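Local coordinates for aldehyde dehydrogenase (Bartonella henselae, PDB 3I44), which probably oxidises aldehydes to carboxylic acids with a nicotinamide cofactor, as members of the aldehyde dehydrogenase family do, at residues 362-367 against 396-401; 431-436 against 448-453. The protein carries 1 engineered substitution. All coordinates share one frame; numbering follows the deposited sequence.

Contact 1: 362-367 against 396-401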
loop_
_atom_site.group_PDB
_atom_site.type_symbol
_atom_site.label_atom_id
_atom_site.label_comp_id
_atom_site.label_asym_id
_atom_site.label_seq_id
_atom_site.Cartn_x
_atom_site.Cartn_y
_atom_site.Cartn_z
ATOM N N ILE A 362 11.796 -36.024 -9.065
ATOM C CA ILE A 362 12.285 -37.280 -9.664
ATOM C C ILE A 362 12.087 -37.271 -11.197
ATOM O O ILE A 362 13.042 -37.453 -11.954
ATOM C CB ILE A 362 11.601 -38.509 -9.027
ATOM C CG1 ILE A 362 11.975 -38.594 -7.548
ATOM C CG2 ILE A 362 12.036 -39.817 -9.774
ATOM C CD1 ILE A 362 11.058 -39.420 -6.729
ATOM N N ASP A 363 10.871 -36.971 -11.636
ATOM C CA ASP A 363 10.529 -37.033 -13.064
ATOM C C ASP A 363 11.278 -36.040 -13.903
ATOM O O ASP A 363 11.571 -36.314 -15.062
ATOM C CB ASP A 363 9.046 -36.774 -13.261
ATOM C CG ASP A 363 8.200 -37.834 -12.656
ATOM O OD1 ASP A 363 8.747 -38.867 -12.246
ATOM O OD2 ASP A 363 6.988 -37.626 -12.555
ATOM N N GLU A 364 11.588 -34.873 -13.339
ATOM C CA GLU A 364 12.283 -33.835 -14.104
ATOM C C GLU A 364 13.785 -34.059 -14.136
ATOM O O GLU A 364 14.519 -33.295 -14.780
ATOM C CB GLU A 364 11.917 -32.424 -13.608
ATOM C CG GLU A 364 10.476 -32.040 -14.022
ATOM C CD GLU A 364 10.057 -30.640 -13.600
ATOM O OE1 GLU A 364 10.618 -30.108 -12.633
ATOM O OE2 GLU A 364 9.127 -30.085 -14.218
ATOM N N GLY A 365 14.241 -35.105 -13.459
ATOM C CA GLY A 365 15.639 -35.484 -13.530
ATOM C C GLY A 365 16.565 -34.876 -12.489
ATOM O O GLY A 365 17.766 -34.893 -12.699
ATOM N N ALA A 366 16.049 -34.345 -11.370
ATOM C CA ALA A 366 16.961 -33.890 -10.284
ATOM C C ALA A 366 17.549 -35.131 -9.620
ATOM O O ALA A 366 16.922 -36.176 -9.642
ATOM C CB ALA A 366 16.234 -33.002 -9.254
ATOM N N THR A 367 18.740 -35.042 -9.042
ATOM C CA THR A 367 19.268 -36.157 -8.212
ATOM C C THR A 367 18.562 -36.275 -6.854
ATOM O O THR A 367 18.666 -35.370 -6.008
ATOM C CB THR A 367 20.757 -35.979 -7.952
ATOM O OG1 THR A 367 21.405 -35.810 -9.207
ATOM C CG2 THR A 367 21.365 -37.203 -7.198
ATOM N N HIS A 396 14.488 -24.494 -14.183
ATOM C CA HIS A 396 13.172 -24.737 -14.802
ATOM C C HIS A 396 12.356 -25.732 -14.000
ATOM O O HIS A 396 11.164 -25.896 -14.241
ATOM C CB HIS A 396 13.336 -25.260 -16.241
ATOM C CG HIS A 396 13.901 -26.643 -16.299
ATOM N ND1 HIS A 396 15.243 -26.884 -16.507
ATOM C CD2 HIS A 396 13.318 -27.852 -16.127
ATOM C CE1 HIS A 396 15.461 -28.187 -16.468
ATOM N NE2 HIS A 396 14.313 -28.798 -16.229
ATOM N N MET A 397 12.971 -26.418 -13.042
ATOM C CA MET A 397 12.254 -27.481 -12.345
ATOM C C MET A 397 11.221 -26.939 -11.389
ATOM O O MET A 397 11.408 -25.886 -10.774
ATOM C CB MET A 397 13.218 -28.388 -11.602
ATOM C CG MET A 397 14.211 -29.083 -12.510
ATOM S SD MET A 397 15.308 -30.136 -11.544
ATOM C CE MET A 397 16.208 -30.945 -12.895
ATOM N N ARG A 398 10.120 -27.660 -11.253
ATOM C CA ARG A 398 9.076 -27.236 -10.359
ATOM C C ARG A 398 9.586 -27.040 -8.919
ATOM O O ARG A 398 9.123 -26.123 -8.236
ATOM C CB ARG A 398 7.903 -28.220 -10.350
ATOM C CG ARG A 398 7.125 -28.296 -11.694
ATOM C CD ARG A 398 5.888 -29.206 -11.552
ATOM N NE ARG A 398 4.972 -28.693 -10.534
ATOM C CZ ARG A 398 4.101 -29.431 -9.849
ATOM N NH1 ARG A 398 3.992 -30.743 -10.049
ATOM N NH2 ARG A 398 3.335 -28.853 -8.940
ATOM N N ILE A 399 10.483 -27.918 -8.455
ATOM C CA ILE A 399 10.953 -27.858 -7.062
ATOM C C ILE A 399 11.808 -26.613 -6.821
ATOM O O ILE A 399 11.937 -26.174 -5.679
ATOM C CB ILE A 399 11.724 -29.158 -6.589
ATOM C CG1 ILE A 399 12.880 -29.544 -7.535
ATOM C CG2 ILE A 399 10.766 -30.316 -6.439
ATOM C CD1 ILE A 399 13.716 -30.734 -7.029
ATOM N N PHE A 400 12.392 -26.059 -7.889
ATOM C CA PHE A 400 13.114 -24.793 -7.810
ATOM C C PHE A 400 12.147 -23.605 -7.722
ATOM O O PHE A 400 12.418 -22.641 -7.019
ATOM C CB PHE A 400 14.024 -24.644 -9.014
ATOM C CG PHE A 400 14.950 -23.438 -8.976
ATOM C CD1 PHE A 400 16.200 -23.525 -8.389
ATOM C CD2 PHE A 400 14.593 -22.235 -9.587
ATOM C CE1 PHE A 400 17.059 -22.456 -8.393
ATOM C CE2 PHE A 400 15.456 -21.149 -9.581
ATOM C CZ PHE A 400 16.705 -21.272 -8.996
ATOM N N ARG A 401 10.997 -23.689 -8.401
ATOM C CA ARG A 401 10.139 -22.507 -8.580
ATOM C C ARG A 401 9.001 -22.410 -7.608
ATOM O O ARG A 401 8.602 -21.305 -7.240
ATOM C CB ARG A 401 9.546 -22.451 -9.981
ATOM C CG ARG A 401 10.550 -22.503 -11.054
ATOM C CD ARG A 401 10.255 -21.473 -12.111
ATOM N NE ARG A 401 11.519 -21.127 -12.728
ATOM C CZ ARG A 401 12.187 -19.984 -12.587
ATOM N NH1 ARG A 401 11.718 -18.945 -11.886
ATOM N NH2 ARG A 401 13.337 -19.880 -13.224
HETATM O O HOH W 1 10.442 -30.599 -9.987
HETATM O O HOH W 2 9.149 -27.584 -14.815
#
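E364 has CG beside its backbone N (chi1 -73°) and an extended chain beyond it, which carries the carboxylate over to the start of helix 398-401; M397 reaches back with its chain extended beyond CG. E364 OE1 accepts the amide of R398 N at 2.9 Å through its syn lone pair, with an N-H...O angle of 155°, and lies 3.3 Å from M397 CB. Water 1 gives OE1 a second bond and takes I399 N, while water 2 links E364 OE2 to H396 O. The carboxylate is thus held at both oxygens beside the first turn of the helix, whose amides would tend to favour its negative charge. The guanidinium of R398 forms salt bridges with D356 and E402. Further along the M397 side chain, CE sits 3.5 Å from E364 O and 3.7 Å from A366 N, and A366 CB packs on M397 SD at 3.8 Å and on I399 CD1 at 4.1 Å. G365, with positive phi, ends helix 348-363 in a Schellman motif, so the arrangement sets a Schellman C-terminus against the N-terminus of a short helix, near strand 367-370, outermost within this chain's seven-stranded sheet.

Contact 2: 431-436 against 448-453; sequences LTNYIQ and AQVRSG
Within the beta-alpha-beta unit formed by strand 432-436, helix 440-449 and strand 454-457, the segment 448-453 leads from the end of the helix into the second strand and passes beside the first. N433 carries the contact: its side chain leaves the strand toward this connection, with CG beside the backbone N (chi1 -79°), and the ND2 end of the amide does the touching. ND2 lies 3.4 Å from S452 CB and 3.7 Å from V450 CB, so the amide is wedged against two side chains that both turn to the strand. It also donates to water 3 at 3.0 Å, and this water is weakly bonded to R451 O. The opposite end of the amide is fixed too, because OD1 accepts from the backbone N of A276 at the start of the adjoining strand 276-279; the orientation of this buried group is therefore set from both ends. S452 OG stands 3.6 Å from N433 CB and is hydrogen-bonded to M454 O. Toward the start of the strand, S452 CB rests 3.5 Å from L431 O, where the CA atoms of the two segments are nearest, 5.2 Å apart for L431 and S452. V450 CG2 approaches N433 CB at 4.2 Å while the valine also packs on I278 and A424. R451 points away from the strand and makes salt bridges with D490 and E242 of the second subunit, and G453 adds backbone hydrogen bonds to that subunit. One face of the connection thus closes on its own sheet while the chain also serves the dimer interface. The whole is a parallel beta-alpha-beta crossover at the edge of this chain's seven-stranded sheet, as in the catalytic domain of aldehyde dehydrogenases, where the partner subunit meets this edge.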
loop_
_atom_site.group_PDB
_atom_site.type_symbol
_atom_site.label_atom_id
_atom_site.label_comp_id
_atom_site.label_asym_id
_atom_site.label_seq_id
_atom_site.Cartn_x
_atom_site.Cartn_y
_atom_site.Cartn_z
ATOM N N LEU A 431 11.034 -12.964 0.107
ATOM C CA LEU A 431 10.712 -12.822 1.495
ATOM C C LEU A 431 12.044 -12.725 2.282
ATOM O O LEU A 431 12.507 -11.609 2.515
ATOM C CB LEU A 431 9.759 -13.910 1.964
ATOM C CG LEU A 431 9.215 -13.808 3.387
ATOM C CD1 LEU A 431 8.576 -12.408 3.721
ATOM C CD2 LEU A 431 8.180 -14.932 3.671
ATOM N N THR A 432 12.654 -13.862 2.651
ATOM C CA THR A 432 14.004 -13.889 3.271
ATOM C C THR A 432 14.956 -14.641 2.389
ATOM O O THR A 432 14.669 -15.778 1.991
ATOM C CB THR A 432 14.010 -14.595 4.639
ATOM O OG1 THR A 432 13.027 -14.006 5.497
ATOM C CG2 THR A 432 15.370 -14.463 5.308
ATOM N N ASN A 433 16.095 -14.032 2.085
ATOM C CA ASN A 433 17.222 -14.734 1.519
ATOM C C ASN A 433 18.320 -14.805 2.595
ATOM O O ASN A 433 18.338 -13.981 3.523
ATOM C CB ASN A 433 17.748 -14.002 0.287
ATOM C CG ASN A 433 16.898 -14.250 -0.968
ATOM O OD1 ASN A 433 16.480 -15.370 -1.214
ATOM N ND2 ASN A 433 16.678 -13.204 -1.775
ATOM N N TYR A 434 19.237 -15.766 2.437
ATOM C CA TYR A 434 20.230 -16.131 3.441
ATOM C C TYR A 434 21.610 -16.201 2.774
ATOM O O TYR A 434 21.759 -16.644 1.612
ATOM C CB TYR A 434 19.882 -17.481 4.081
ATOM C CG TYR A 434 18.512 -17.539 4.733
ATOM C CD1 TYR A 434 18.383 -17.479 6.112
ATOM C CD2 TYR A 434 17.339 -17.657 3.968
ATOM C CE1 TYR A 434 17.115 -17.520 6.734
ATOM C CE2 TYR A 434 16.095 -17.706 4.574
ATOM C CZ TYR A 434 15.984 -17.629 5.966
ATOM O OH TYR A 434 14.758 -17.679 6.606
ATOM N N ILE A 435 22.634 -15.760 3.497
ATOM C CA ILE A 435 24.025 -15.738 2.948
ATOM C C ILE A 435 24.948 -16.218 4.032
ATOM O O ILE A 435 24.873 -15.729 5.171
ATOM C CB ILE A 435 24.472 -14.330 2.548
ATOM C CG1 ILE A 435 23.507 -13.700 1.530
ATOM C CG2 ILE A 435 25.924 -14.319 1.969
ATOM C CD1 ILE A 435 23.679 -12.170 1.376
ATOM N N GLN A 436 25.795 -17.204 3.701
ATOM C CA GLN A 436 26.811 -17.694 4.613
ATOM C C GLN A 436 28.200 -17.503 4.036
ATOM O O GLN A 436 28.562 -18.129 3.021
ATOM C CB GLN A 436 26.580 -19.164 4.952
ATOM C CG GLN A 436 25.124 -19.577 5.021
ATOM C CD GLN A 436 24.284 -18.818 6.049
ATOM O OE1 GLN A 436 24.713 -18.534 7.180
ATOM N NE2 GLN A 436 23.029 -18.555 5.668
ATOM N N ALA A 448 23.430 -6.762 -0.780
ATOM C CA ALA A 448 22.959 -5.606 -1.515
ATOM C C ALA A 448 22.334 -5.981 -2.850
ATOM O O ALA A 448 21.509 -5.229 -3.342
ATOM C CB ALA A 448 24.110 -4.569 -1.740
ATOM N N GLN A 449 22.725 -7.118 -3.436
ATOM C CA GLN A 449 22.222 -7.507 -4.738
ATOM C C GLN A 449 20.995 -8.429 -4.726
ATOM O O GLN A 449 20.311 -8.500 -5.724
ATOM C CB GLN A 449 23.320 -8.171 -5.550
ATOM C CG GLN A 449 24.499 -7.252 -5.886
ATOM C CD GLN A 449 25.604 -8.018 -6.578
ATOM O OE1 GLN A 449 25.472 -8.372 -7.733
ATOM N NE2 GLN A 449 26.693 -8.294 -5.866
ATOM N N VAL A 450 20.720 -9.133 -3.628
ATOM C CA VAL A 450 19.594 -10.080 -3.611
ATOM C C VAL A 450 18.319 -9.309 -3.355
ATOM O O VAL A 450 18.290 -8.333 -2.574
ATOM C CB VAL A 450 19.713 -11.241 -2.571
ATOM C CG1 VAL A 450 20.866 -12.178 -2.922
ATOM C CG2 VAL A 450 19.855 -10.707 -1.149
ATOM N N ARG A 451 17.250 -9.777 -3.986
ATOM C CA ARG A 451 16.004 -9.034 -4.012
ATOM C C ARG A 451 15.008 -9.640 -3.065
ATOM O O ARG A 451 14.200 -10.484 -3.432
ATOM C CB ARG A 451 15.478 -8.954 -5.454
ATOM C CG ARG A 451 14.338 -7.966 -5.632
ATOM C CD ARG A 451 14.750 -6.517 -5.951
ATOM N NE ARG A 451 13.536 -5.835 -6.440
ATOM C CZ ARG A 451 12.593 -5.262 -5.678
ATOM N NH1 ARG A 451 12.724 -5.210 -4.350
ATOM N NH2 ARG A 451 11.502 -4.725 -6.258
ATOM N N SER A 452 15.059 -9.183 -1.812
ATOM C CA SER A 452 14.152 -9.659 -0.791
ATOM C C SER A 452 13.884 -8.563 0.239
ATOM O O SER A 452 14.643 -7.603 0.361
ATOM C CB SER A 452 14.703 -10.929 -0.119
ATOM O OG SER A 452 16.054 -10.781 0.312
ATOM N N GLY A 453 12.801 -8.705 0.971
ATOM C CA GLY A 453 12.504 -7.808 2.079
ATOM C C GLY A 453 13.417 -8.000 3.266
ATOM O O GLY A 453 13.609 -7.062 4.042
HETATM O O HOH W 3 15.083 -13.680 -4.247
#

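Overall arrangement
From the N terminus, contact 1 comes first: helix 348-363 ends, the chain runs out and back through the antiparallel strands 367-370 and 388-391, and the contact closes this 28-residue excursion at helix 398-401. Strand 408-414 and helix 417-425 follow. Contact 2 then closes a shorter loop of 11 residues, most of them in helix 440-449. The two neither nest nor cross but stand in series, with centres 23 Å apart and nearest atoms about 10 Å apart. They serve the same seven-stranded sheet at opposite ends of its strand order within this chain: contact 1 beside outermost strand 367-370, contact 2 where the chain enters the strand outermost at the other end, 454-457, and meets the second subunit.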